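Local coordinates for IPT/TIG domain-containing protein (Bacteroides thetaiotaomicron, PDB 3TC9) that is of unproven function but probably binds nutrients as an auxiliary protein, pairing an immunoglobulin-like IPT/TIG domain with a six-bladed beta-propeller, at residues B[276-281]-B[348-353]; B[320-323]-B[329-332]; B[363-366]-B[372-375]. All blocks are in the same frame, centred on the assembly; numbering follows the deposited sequence.

Contact 1: residues B[276-281]-B[348-353]. With EDO (1,2-ethanediol), chain T.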
loop_
_atom_site.group_PDB
_atom_site.type_symbol
_atom_site.label_atom_id
_atom_site.label_comp_id
_atom_site.label_asym_id
_atom_site.label_seq_id
_atom_site.Cartn_x
_atom_site.Cartn_y
_atom_site.Cartn_z
ATOM N N GLN B 276 21.285 8.386 -8.703
ATOM C CA GLN B 276 20.255 7.427 -8.381
ATOM C C GLN B 276 18.972 7.852 -9.046
ATOM O O GLN B 276 18.438 8.918 -8.731
ATOM C CB GLN B 276 20.084 7.300 -6.873
ATOM C CG GLN B 276 21.302 6.698 -6.199
ATOM C CD GLN B 276 20.973 6.065 -4.903
ATOM O OE1 GLN B 276 21.390 6.528 -3.841
ATOM N NE2 GLN B 276 20.229 4.987 -4.973
ATOM N N PHE B 277 18.483 7.011 -9.971
ATOM C CA PHE B 277 17.261 7.261 -10.717
ATOM C C PHE B 277 16.025 6.885 -9.953
ATOM O O PHE B 277 15.965 5.805 -9.349
ATOM C CB PHE B 277 17.243 6.469 -12.037
ATOM C CG PHE B 277 17.979 7.110 -13.175
ATOM C CD1 PHE B 277 17.421 8.175 -13.874
ATOM C CD2 PHE B 277 19.218 6.630 -13.578
ATOM C CE1 PHE B 277 18.111 8.770 -14.933
ATOM C CE2 PHE B 277 19.910 7.226 -14.634
ATOM C CZ PHE B 277 19.353 8.291 -15.302
ATOM N N HIS B 278 14.983 7.724 -10.100
ATOM C CA HIS B 278 13.649 7.449 -9.595
ATOM C C HIS B 278 13.111 6.232 -10.399
ATOM O O HIS B 278 13.447 6.132 -11.589
ATOM C CB HIS B 278 12.793 8.714 -9.784
ATOM C CG HIS B 278 11.384 8.592 -9.320
ATOM N ND1 HIS B 278 10.405 8.038 -10.118
ATOM C CD2 HIS B 278 10.825 8.999 -8.158
ATOM C CE1 HIS B 278 9.299 8.082 -9.399
ATOM N NE2 HIS B 278 9.504 8.665 -8.217
ATOM N N PRO B 279 12.292 5.318 -9.798
ATOM C CA PRO B 279 11.797 4.125 -10.542
ATOM C C PRO B 279 11.122 4.383 -11.909
ATOM O O PRO B 279 11.169 3.499 -12.783
ATOM C CB PRO B 279 10.794 3.506 -9.573
ATOM C CG PRO B 279 11.259 3.944 -8.228
ATOM C CD PRO B 279 11.837 5.291 -8.387
ATOM N N SER B 280 10.511 5.580 -12.109
ATOM C CA SER B 280 9.883 5.983 -13.390
ATOM C C SER B 280 10.945 6.301 -14.455
ATOM O O SER B 280 10.662 6.245 -15.657
ATOM C CB SER B 280 9.028 7.224 -13.171
ATOM O OG SER B 280 9.859 8.310 -12.787
ATOM N N GLY B 281 12.128 6.707 -13.987
ATOM C CA GLY B 281 13.228 7.135 -14.836
ATOM C C GLY B 281 13.063 8.567 -15.309
ATOM O O GLY B 281 13.797 9.009 -16.198
ATOM N N SER B 348 -0.587 10.782 -7.106
ATOM C CA SER B 348 0.259 11.925 -7.436
ATOM C C SER B 348 1.336 11.565 -8.475
ATOM O O SER B 348 1.568 10.389 -8.759
ATOM C CB SER B 348 0.879 12.523 -6.183
ATOM O OG SER B 348 1.829 11.666 -5.596
ATOM N N SER B 349 1.949 12.601 -9.063
ATOM C CA SER B 349 3.011 12.488 -10.046
ATOM C C SER B 349 4.184 11.677 -9.470
ATOM O O SER B 349 4.602 10.707 -10.098
ATOM C CB SER B 349 3.457 13.866 -10.505
ATOM O OG SER B 349 4.086 13.706 -11.761
ATOM N N ASP B 350 4.631 11.996 -8.237
ATOM C CA ASP B 350 5.678 11.258 -7.543
ATOM C C ASP B 350 5.100 10.511 -6.323
ATOM O O ASP B 350 4.709 11.136 -5.348
ATOM C CB ASP B 350 6.791 12.210 -7.116
ATOM C CG ASP B 350 8.145 11.543 -6.895
ATOM O OD1 ASP B 350 8.168 10.341 -6.543
ATOM O OD2 ASP B 350 9.177 12.222 -7.077
ATOM N N GLU B 351 5.074 9.180 -6.373
ATOM C CA GLU B 351 4.516 8.347 -5.325
ATOM C C GLU B 351 5.566 7.846 -4.344
ATOM O O GLU B 351 5.254 7.058 -3.446
ATOM C CB GLU B 351 3.779 7.154 -5.956
ATOM C CG GLU B 351 2.481 7.523 -6.665
ATOM C CD GLU B 351 1.487 6.394 -6.879
ATOM O OE1 GLU B 351 1.599 5.355 -6.190
ATOM O OE2 GLU B 351 0.553 6.576 -7.694
ATOM N N TYR B 352 6.805 8.270 -4.518
ATOM C CA TYR B 352 7.885 7.778 -3.681
ATOM C C TYR B 352 8.537 8.846 -2.853
ATOM O O TYR B 352 8.589 9.988 -3.263
ATOM C CB TYR B 352 8.989 7.116 -4.536
ATOM C CG TYR B 352 8.526 5.957 -5.383
ATOM C CD1 TYR B 352 7.849 6.168 -6.586
ATOM C CD2 TYR B 352 8.809 4.648 -5.017
ATOM C CE1 TYR B 352 7.439 5.105 -7.382
ATOM C CE2 TYR B 352 8.383 3.572 -5.793
ATOM C CZ TYR B 352 7.700 3.804 -6.977
ATOM O OH TYR B 352 7.301 2.740 -7.747
ATOM N N ASP B 353 9.078 8.433 -1.710
ATOM C CA ASP B 353 9.963 9.187 -0.835
ATOM C C ASP B 353 11.381 8.631 -1.069
ATOM O O ASP B 353 11.559 7.476 -1.499
ATOM C CB ASP B 353 9.565 9.014 0.637
ATOM C CG ASP B 353 8.364 9.790 1.113
ATOM O OD1 ASP B 353 8.271 10.980 0.794
ATOM O OD2 ASP B 353 7.590 9.241 1.904
HETATM C C1 EDO T . 7.984 11.718 -10.877
HETATM O O1 EDO T . 7.696 10.508 -11.589
HETATM C C2 EDO T . 8.267 12.856 -11.856
HETATM O O2 EDO T . 8.262 14.108 -11.148
#
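His278 and Asp350 join two neighbouring blades of the propeller at their loops. His278 directly follows strand 273-277, and its CG lies anti to the backbone N (chi1 180°), which carries the ring toward Asp350. NE2 of His278 donates to OD1 of Asp350 at 2.7 Å. The bond is bent, 136° at the hydrogen, and arrives from above the carboxylate plane. The backbone N of Tyr352 reaches the same OD1 from the opposite face, at 3.2 Å, and closes an Asx turn. OD2 of Asp350 is bonded to the hydroxyl of Tyr283. Next comes Pro279. Its CG sits over one face of the Tyr352 ring, 3.9 Å from the centroid, a CH-pi contact. Pro279 CD lies over one face of the His278 ring, toward its rim. Ser280 follows in a type I turn. Its backbone N donates to ND1 of His278 at 3.2 Å, and its OG is hydrogen-bonded to ND1 at 2.7 Å. Replacing His278 with an alanine is likely to leave Asp350 OD1 without its donor from the other blade and Ser280 without its ring partner. With both ring nitrogens engaged, the imidazole is fixed in rotation and ties the turn of one blade to the carboxylate of the next.

Contact 2: residues B[320-323]-B[329-332]. With EDO (1,2-ethanediol), chain V; EDO (1,2-ethanediol), chain R.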
loop_
_atom_site.group_PDB
_atom_site.type_symbol
_atom_site.label_atom_id
_atom_site.label_comp_id
_atom_site.label_asym_id
_atom_site.label_seq_id
_atom_site.Cartn_x
_atom_site.Cartn_y
_atom_site.Cartn_z
ATOM N N ASP B 320 26.053 19.454 8.777
ATOM C CA ASP B 320 25.266 19.603 9.999
ATOM C C ASP B 320 24.151 18.582 10.026
ATOM O O ASP B 320 24.000 17.838 9.077
ATOM C CB ASP B 320 24.688 21.036 10.092
ATOM C CG ASP B 320 24.457 21.555 11.492
ATOM O OD1 ASP B 320 24.426 20.728 12.445
ATOM O OD2 ASP B 320 24.236 22.767 11.633
ATOM N N TRP B 321 23.367 18.547 11.101
ATOM C CA TRP B 321 22.188 17.706 11.223
ATOM C C TRP B 321 21.023 18.624 11.488
ATOM O O TRP B 321 20.908 19.168 12.583
ATOM C CB TRP B 321 22.345 16.630 12.309
ATOM C CG TRP B 321 21.125 15.765 12.410
ATOM C CD1 TRP B 321 20.661 14.886 11.473
ATOM C CD2 TRP B 321 20.122 15.835 13.427
ATOM N NE1 TRP B 321 19.457 14.361 11.875
ATOM C CE2 TRP B 321 19.122 14.895 13.092
ATOM C CE3 TRP B 321 20.014 16.540 14.644
ATOM C CZ2 TRP B 321 18.022 14.652 13.919
ATOM C CZ3 TRP B 321 18.927 16.290 15.469
ATOM C CH2 TRP B 321 17.957 15.346 15.113
ATOM N N VAL B 322 20.237 18.909 10.436
ATOM C CA VAL B 322 19.122 19.861 10.443
ATOM C C VAL B 322 18.014 19.356 9.538
ATOM O O VAL B 322 18.188 19.255 8.320
ATOM C CB VAL B 322 19.513 21.332 10.034
ATOM C CG1 VAL B 322 18.302 22.274 10.114
ATOM C CG2 VAL B 322 20.659 21.900 10.869
ATOM N N ASP B 323 16.875 19.039 10.139
ATOM C CA ASP B 323 15.665 18.662 9.413
ATOM C C ASP B 323 15.010 19.979 8.927
ATOM O O ASP B 323 15.106 20.993 9.610
ATOM C CB ASP B 323 14.742 17.778 10.305
ATOM C CG ASP B 323 15.329 16.383 10.545
ATOM O OD1 ASP B 323 16.069 15.891 9.671
ATOM O OD2 ASP B 323 15.029 15.775 11.605
ATOM N N ALA B 329 17.607 22.419 5.052
ATOM C CA ALA B 329 18.002 21.103 5.578
ATOM C C ALA B 329 19.514 20.938 5.466
ATOM O O ALA B 329 20.131 21.537 4.587
ATOM C CB ALA B 329 17.302 20.004 4.815
ATOM N N ARG B 330 20.108 20.179 6.380
ATOM C CA ARG B 330 21.551 19.942 6.408
ATOM C C ARG B 330 21.846 18.498 6.619
ATOM O O ARG B 330 21.154 17.818 7.367
ATOM C CB ARG B 330 22.274 20.757 7.504
ATOM C CG ARG B 330 22.090 22.265 7.423
ATOM C CD ARG B 330 22.824 22.886 6.273
ATOM N NE ARG B 330 22.049 23.945 5.614
ATOM C CZ ARG B 330 22.012 25.203 6.031
ATOM N NH1 ARG B 330 22.597 25.546 7.165
ATOM N NH2 ARG B 330 21.351 26.125 5.333
HETATM N N MSE B 331 22.924 18.044 5.996
HETATM C CA MSE B 331 23.372 16.674 6.133
HETATM C C MSE B 331 24.896 16.641 6.250
HETATM O O MSE B 331 25.562 17.669 6.158
HETATM C CB MSE B 331 22.848 15.810 4.974
HETATM C CG MSE B 331 23.439 16.153 3.629
HETATM SE SE MSE B 331 22.133 15.788 2.265
HETATM C CE MSE B 331 20.610 17.059 2.878
ATOM N N HIS B 332 25.426 15.475 6.523
ATOM C CA HIS B 332 26.840 15.286 6.690
ATOM C C HIS B 332 27.224 13.923 6.147
ATOM O O HIS B 332 27.031 12.894 6.808
ATOM C CB HIS B 332 27.225 15.456 8.168
ATOM C CG HIS B 332 28.700 15.545 8.408
ATOM N ND1 HIS B 332 29.208 15.756 9.676
ATOM C CD2 HIS B 332 29.734 15.410 7.542
ATOM C CE1 HIS B 332 30.524 15.730 9.545
ATOM N NE2 HIS B 332 30.886 15.513 8.283
HETATM C C1 EDO V . 27.805 17.058 12.394
HETATM O O1 EDO V . 27.102 16.815 11.166
HETATM C C2 EDO V . 27.000 18.007 13.278
HETATM O O2 EDO V . 27.252 19.363 12.891
HETATM C C1 EDO R . 33.685 14.157 6.088
HETATM O O1 EDO R . 32.504 14.652 5.463
HETATM C C2 EDO R . 34.371 15.331 6.769
HETATM O O2 EDO R . 33.566 15.773 7.866
HETATM O O HOH W 1 23.621 24.499 9.611
#
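Val322 and Arg330 form a single antiparallel bridge, a hydrogen-bonded pair, within the connection from strand 305-312 of one propeller blade to strand 334-341 of the next. It closes a short loop that carries strand 324-325. Arg330 N donates to Val322 O at 2.9 Å. Val322 O also takes a weak bond from NH2 of Arg365. The return bond, Val322 N to Arg330 O, is weak at 3.4 Å. Arg330 O has a second donor in NH1 of Arg365. Asp320 N donates to Met331 O at 3.2 Å. Asp320 O accepts from Asn361 ND2. Asp320 OD1 accepts from Trp321 N at 2.8 Å and from a hydroxyl of an ethanediol, probably from the crystallisation liquor. Asp320 OD2 accepts from a water that accepts from Arg330 NH1, so it bridges two opposite charges that do not touch. NH2 of Arg330 bonds back to Lys327 O. His332 uses both ring nitrogens on ethanediol: ND1 donates to O1 of one molecule at 2.8 Å, and NE2 is bonded to O2 of another at 2.7 Å. With CG of Arg330 anti to its carbonyl carbon (chi1 -57°), the aliphatic stem runs beside the Val322 side chain, CG of Arg330 3.7 Å from CG2 of Val322.

Contact 3: residues B[363-366]-B[372-375]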
loop_
_atom_site.group_PDB
_atom_site.type_symbol
_atom_site.label_atom_id
_atom_site.label_comp_id
_atom_site.label_asym_id
_atom_site.label_seq_id
_atom_site.Cartn_x
_atom_site.Cartn_y
_atom_site.Cartn_z
ATOM N N CYS B 363 22.495 8.341 10.919
ATOM C CA CYS B 363 21.039 8.165 10.860
ATOM C C CYS B 363 20.543 7.973 9.420
ATOM O O CYS B 363 21.324 8.033 8.460
ATOM C CB CYS B 363 20.338 9.344 11.536
ATOM S SG CYS B 363 20.663 10.932 10.757
ATOM N N ILE B 364 19.247 7.673 9.302
ATOM C CA ILE B 364 18.544 7.516 8.035
ATOM C C ILE B 364 17.655 8.726 7.893
ATOM O O ILE B 364 16.891 9.049 8.816
ATOM C CB ILE B 364 17.735 6.181 7.903
ATOM C CG1 ILE B 364 18.528 4.913 8.310
ATOM C CG2 ILE B 364 17.119 6.046 6.497
ATOM C CD1 ILE B 364 19.915 4.638 7.536
ATOM N N ARG B 365 17.754 9.396 6.752
ATOM C CA ARG B 365 16.953 10.586 6.470
ATOM C C ARG B 365 15.907 10.277 5.417
ATOM O O ARG B 365 16.014 9.274 4.730
ATOM C CB ARG B 365 17.847 11.760 6.013
ATOM C CG ARG B 365 19.127 11.971 6.835
ATOM C CD ARG B 365 18.958 12.614 8.197
ATOM N NE ARG B 365 18.318 13.929 8.158
ATOM C CZ ARG B 365 18.943 15.087 7.995
ATOM N NH1 ARG B 365 20.255 15.121 7.823
ATOM N NH2 ARG B 365 18.262 16.218 7.999
ATOM N N ILE B 366 14.861 11.099 5.340
ATOM C CA ILE B 366 13.833 11.000 4.314
ATOM C C ILE B 366 13.761 12.322 3.565
ATOM O O ILE B 366 13.597 13.349 4.191
ATOM C CB ILE B 366 12.404 10.611 4.843
ATOM C CG1 ILE B 366 12.432 9.448 5.878
ATOM C CG2 ILE B 366 11.433 10.348 3.675
ATOM C CD1 ILE B 366 11.202 9.367 6.674
ATOM N N ARG B 372 11.312 18.312 1.493
ATOM C CA ARG B 372 11.407 18.287 2.949
ATOM C C ARG B 372 12.304 17.134 3.404
ATOM O O ARG B 372 12.186 16.009 2.889
ATOM C CB ARG B 372 10.026 18.155 3.578
ATOM C CG ARG B 372 10.075 18.211 5.076
ATOM C CD ARG B 372 8.718 18.249 5.716
ATOM N NE ARG B 372 8.100 19.576 5.666
ATOM C CZ ARG B 372 8.436 20.608 6.437
ATOM N NH1 ARG B 372 9.461 20.514 7.276
ATOM N NH2 ARG B 372 7.788 21.759 6.332
ATOM N N VAL B 373 13.234 17.426 4.339
ATOM C CA VAL B 373 14.119 16.397 4.888
ATOM C C VAL B 373 13.768 16.212 6.353
ATOM O O VAL B 373 13.689 17.182 7.098
ATOM C CB VAL B 373 15.643 16.675 4.679
ATOM C CG1 VAL B 373 16.501 15.485 5.146
ATOM C CG2 VAL B 373 15.953 16.999 3.232
ATOM N N THR B 374 13.522 14.954 6.754
ATOM C CA THR B 374 13.256 14.547 8.139
ATOM C C THR B 374 14.214 13.399 8.498
ATOM O O THR B 374 14.944 12.933 7.629
ATOM C CB THR B 374 11.782 14.161 8.352
ATOM O OG1 THR B 374 11.469 13.125 7.442
ATOM C CG2 THR B 374 10.802 15.348 8.172
ATOM N N THR B 375 14.216 12.949 9.773
ATOM C CA THR B 375 15.058 11.848 10.209
ATOM C C THR B 375 14.167 10.668 10.508
ATOM O O THR B 375 13.192 10.785 11.253
ATOM C CB THR B 375 15.928 12.277 11.379
ATOM O OG1 THR B 375 16.742 13.339 10.905
ATOM C CG2 THR B 375 16.804 11.115 11.964
#
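Ile366 and Thr374 face each other as a hydrogen-bonded antiparallel pair. Ile366 N donates to Thr374 O at 2.9 Å, and Thr374 N donates to Ile366 O at 3.0 Å. Arg365 and Thr375 form the adjoining non-hydrogen-bonded pair. The two short strands run at 150° to each other, with their axes 4.5 Å apart at closest approach. CA of Val373 adds a C-H...O contact to Ile366 O at 3.2 Å. This is the beta hairpin of strands 363-367 and 372-376, the last two strands of one antiparallel propeller blade. Short strand 324-325 pairs beyond strand 372-376. Arg365 and Thr375 project from one face of the sheet. The Arg365 chain bends at chi2 (-76°) and chi3 (-58°), which folds its guanidinium back over the neighbouring strand. Val373 CG1 lies over one face of that group, 3.4 Å from NH2 of Arg365, while Thr374 O lies near its edge. Salt bridges to Asp358 and Asp323 probably balance this buried charge. Asp323 and the indole NE1 of Trp321 also hold OG1 of Thr375 by hydrogen bonds. The other branch of Thr375, the methyl CG2, packs 4.0 Å from Cys363 CB. Ile366 and Thr374 occupy the other face. There CB and CD1 of Ile366 touch Thr374 OG1, CB of Ile366 at 3.7 Å.

All three contacts lie in the propeller. Contact 1 opens at the end of strand 273-277 and closes a loop of 66 residues at the start of strand 352-358, so it ties two successive blades together. Contact 2 is nested inside that loop and closes a five-residue loop of its own. This small loop holds short strand 324-325, which pairs with strand 372-376 of contact 3. The nearest atoms of contacts 1 and 2 are about 11 Å apart. Contact 3 follows in series and closes a hairpin in the second of these blades. Contacts 2 and 3 touch, their centres about 9 Å apart, so the blade connection sits on the hairpin. Contact 3 meets contact 1 where Ile366 packs on Asp353, between adjacent strands 352-358 and 363-367.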